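CglIIR protein (Corynebacterium glutamicum, PDB 6F1S) is the C-terminal domain of the H subunit of the CglI restriction endonuclease, a subunit that contains a helicase-like motor and probably hydrolyses NTPs. Local coordinates at residues Leu96-Gln104 with Pro145-Trp153. Numbering follows the deposited sequence.
Sequences LRTNRKVNQ and PTWSSDPIW. With EDO (1,2-ethanediol), chain C.
The indole of Trp147 is held against the loop Val102-Gln104 by its edge and by one face. At the edge, Trp147 NE1 donates to Val102 O at 2.8 Å, with the acceptor almost in the ring plane and an N-H...O angle of 152°, which helps to fix how the indole is rotated. Gln104 covers one face: its CB sits 3.7 Å from the centroid of the five-membered ring of Trp147 in a CH-pi contact. Gln104 CG, anti to its own N (chi1 -162°), carries the chain on across the ring, 3.6 Å from Trp147 CE3, and the amide stands nearly perpendicular to the indole (84°). Ile152 CG2 packs on the opposite face, nearer the rim. Two waters join Pro145 O to the backbone of Gln104, one through its N and one through its O, while Gln104 NE2 bonds to Ala25 O. Farther along, Trp153 CH2 meets Thr98 CG2 at 4.0 Å, the two side chains lying side by side. The contact joins the loop following strand 92-100 to the one leading into strand 152-158; these strands lie on either side of strand 126-132 in the mixed sheet. Helix 32-46 packs against Leu96, Thr98 and Trp153, whose NE1 bonds to Asp36, and helix 136-141 against Thr146.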
# COMPACT_ATOMS: atom_id res chain seq x y z
N LEU A 96 3.70 5.94 4.60
CA LEU A 96 3.24 6.71 3.45
C LEU A 96 4.41 7.46 2.84
O LEU A 96 5.03 8.28 3.52
CB LEU A 96 2.15 7.71 3.86
CG LEU A 96 0.93 7.21 4.63
CD1 LEU A 96 -0.01 8.37 4.97
CD2 LEU A 96 0.19 6.14 3.85
N ARG A 97 4.71 7.19 1.58
CA ARG A 97 5.75 7.91 0.86
C ARG A 97 5.15 8.67 -0.31
O ARG A 97 4.33 8.14 -1.06
CB ARG A 97 6.83 6.95 0.33
CG ARG A 97 7.41 6.01 1.35
CD ARG A 97 8.31 6.72 2.33
NE ARG A 97 9.01 5.75 3.16
CZ ARG A 97 9.45 5.98 4.39
NH1 ARG A 97 9.26 7.18 4.94
NH2 ARG A 97 10.06 5.03 5.07
N THR A 98 5.58 9.92 -0.48
CA THR A 98 5.12 10.70 -1.62
C THR A 98 6.29 11.05 -2.54
O THR A 98 7.45 10.74 -2.23
CB THR A 98 4.40 11.98 -1.15
OG1 THR A 98 5.31 12.78 -0.39
CG2 THR A 98 3.20 11.61 -0.28
N ASN A 99 5.97 11.67 -3.67
CA ASN A 99 6.96 12.04 -4.68
C ASN A 99 7.76 10.81 -5.15
O ASN A 99 8.94 10.90 -5.45
CB ASN A 99 7.90 13.13 -4.15
CG ASN A 99 8.89 13.63 -5.20
OD1 ASN A 99 8.54 13.79 -6.37
ND2 ASN A 99 10.14 13.85 -4.79
N ARG A 100 7.10 9.66 -5.19
CA ARG A 100 7.74 8.46 -5.72
C ARG A 100 7.69 8.47 -7.24
O ARG A 100 6.73 8.96 -7.83
CB ARG A 100 7.09 7.20 -5.16
CG ARG A 100 7.14 7.07 -3.64
CD ARG A 100 8.57 7.06 -3.09
NE ARG A 100 9.12 8.40 -2.98
CZ ARG A 100 10.42 8.68 -2.85
NH1 ARG A 100 11.30 7.69 -2.79
NH2 ARG A 100 10.82 9.94 -2.77
N LYS A 101 8.74 7.94 -7.86
CA LYS A 101 8.82 7.86 -9.31
C LYS A 101 9.15 6.45 -9.76
O LYS A 101 10.31 6.10 -9.97
CB LYS A 101 9.87 8.83 -9.84
CG LYS A 101 9.55 10.28 -9.59
CD LYS A 101 8.40 10.73 -10.46
CE LYS A 101 8.17 12.23 -10.32
NZ LYS A 101 7.24 12.73 -11.36
N VAL A 102 8.12 5.63 -9.88
CA VAL A 102 8.26 4.24 -10.30
C VAL A 102 7.29 3.99 -11.45
O VAL A 102 6.12 4.36 -11.37
CB VAL A 102 7.97 3.26 -9.14
CG1 VAL A 102 8.11 1.82 -9.59
CG2 VAL A 102 8.88 3.55 -7.95
N ASN A 103 7.77 3.40 -12.54
CA ASN A 103 6.88 3.11 -13.65
C ASN A 103 6.08 1.85 -13.39
O ASN A 103 6.51 0.96 -12.66
CB ASN A 103 7.64 2.98 -14.96
CG ASN A 103 8.17 4.31 -15.45
OD1 ASN A 103 7.40 5.19 -15.86
ND2 ASN A 103 9.48 4.48 -15.43
N GLN A 104 4.91 1.77 -14.00
CA GLN A 104 4.05 0.61 -13.88
C GLN A 104 4.67 -0.58 -14.62
O GLN A 104 5.26 -0.41 -15.69
CB GLN A 104 2.65 0.92 -14.41
CG GLN A 104 1.57 -0.04 -13.95
CD GLN A 104 1.62 -1.37 -14.68
OE1 GLN A 104 2.03 -1.44 -15.83
NE2 GLN A 104 1.21 -2.44 -14.00
N PRO A 145 3.62 0.98 -20.42
CA PRO A 145 2.58 0.79 -19.40
C PRO A 145 2.44 1.96 -18.43
O PRO A 145 3.43 2.58 -18.03
CB PRO A 145 3.06 -0.47 -18.66
CG PRO A 145 3.85 -1.21 -19.65
CD PRO A 145 4.55 -0.16 -20.47
N THR A 146 1.20 2.26 -18.06
CA THR A 146 0.89 3.38 -17.18
C THR A 146 0.07 2.90 -15.98
O THR A 146 -0.58 1.86 -16.05
CB THR A 146 0.09 4.46 -17.92
OG1 THR A 146 -1.05 3.87 -18.55
CG2 THR A 146 0.95 5.12 -18.98
N TRP A 147 0.12 3.65 -14.88
CA TRP A 147 -0.74 3.36 -13.74
C TRP A 147 -2.17 3.75 -14.10
O TRP A 147 -2.38 4.54 -15.01
CB TRP A 147 -0.26 4.10 -12.49
CG TRP A 147 1.16 3.78 -12.09
CD1 TRP A 147 2.28 4.50 -12.39
CD2 TRP A 147 1.62 2.65 -11.33
NE1 TRP A 147 3.39 3.90 -11.86
CE2 TRP A 147 3.02 2.76 -11.20
CE3 TRP A 147 0.98 1.55 -10.73
CZ2 TRP A 147 3.79 1.82 -10.51
CZ3 TRP A 147 1.75 0.62 -10.05
CH2 TRP A 147 3.14 0.77 -9.94
N SER A 148 -3.15 3.20 -13.38
CA SER A 148 -4.55 3.39 -13.74
C SER A 148 -5.02 4.82 -13.51
O SER A 148 -6.06 5.23 -14.02
CB SER A 148 -5.44 2.42 -12.96
OG SER A 148 -5.35 2.64 -11.56
N SER A 149 -4.25 5.59 -12.75
CA SER A 149 -4.58 6.99 -12.52
C SER A 149 -3.36 7.82 -12.17
O SER A 149 -2.32 7.29 -11.77
CB SER A 149 -5.64 7.12 -11.42
OG SER A 149 -5.12 6.74 -10.16
N ASP A 150 -3.50 9.13 -12.33
CA ASP A 150 -2.49 10.09 -11.95
C ASP A 150 -3.17 11.16 -11.11
O ASP A 150 -4.00 11.91 -11.61
CB ASP A 150 -1.82 10.69 -13.19
CG ASP A 150 -0.70 11.66 -12.84
OD1 ASP A 150 -0.01 11.44 -11.82
OD2 ASP A 150 -0.49 12.64 -13.57
N PRO A 151 -2.84 11.23 -9.81
CA PRO A 151 -1.85 10.39 -9.12
C PRO A 151 -2.39 9.01 -8.77
O PRO A 151 -3.60 8.79 -8.82
CB PRO A 151 -1.56 11.18 -7.85
CG PRO A 151 -2.88 11.81 -7.54
CD PRO A 151 -3.50 12.16 -8.88
N ILE A 152 -1.49 8.10 -8.43
CA ILE A 152 -1.88 6.77 -7.96
C ILE A 152 -1.25 6.53 -6.59
O ILE A 152 -0.23 7.13 -6.25
CB ILE A 152 -1.42 5.67 -8.96
CG1 ILE A 152 -2.10 4.32 -8.65
CG2 ILE A 152 0.10 5.51 -8.96
CD1 ILE A 152 -3.58 4.30 -8.90
N TRP A 153 -1.89 5.68 -5.79
CA TRP A 153 -1.27 5.14 -4.59
C TRP A 153 -1.07 3.65 -4.81
O TRP A 153 -2.01 2.96 -5.23
CB TRP A 153 -2.12 5.38 -3.35
CG TRP A 153 -2.07 6.77 -2.79
CD1 TRP A 153 -2.92 7.79 -3.08
CD2 TRP A 153 -1.14 7.28 -1.83
NE1 TRP A 153 -2.57 8.91 -2.37
CE2 TRP A 153 -1.48 8.63 -1.59
CE3 TRP A 153 -0.04 6.74 -1.16
CZ2 TRP A 153 -0.77 9.44 -0.70
CZ3 TRP A 153 0.67 7.55 -0.28
CH2 TRP A 153 0.30 8.88 -0.06
C1 EDO C . 11.20 4.32 -4.69
O1 EDO C . 11.71 3.15 -5.34
C2 EDO C . 11.98 5.56 -5.11
O2 EDO C . 11.21 6.34 -6.04
O HOH W 1 4.32 4.11 -15.66
O HOH W 2 6.46 1.59 -17.68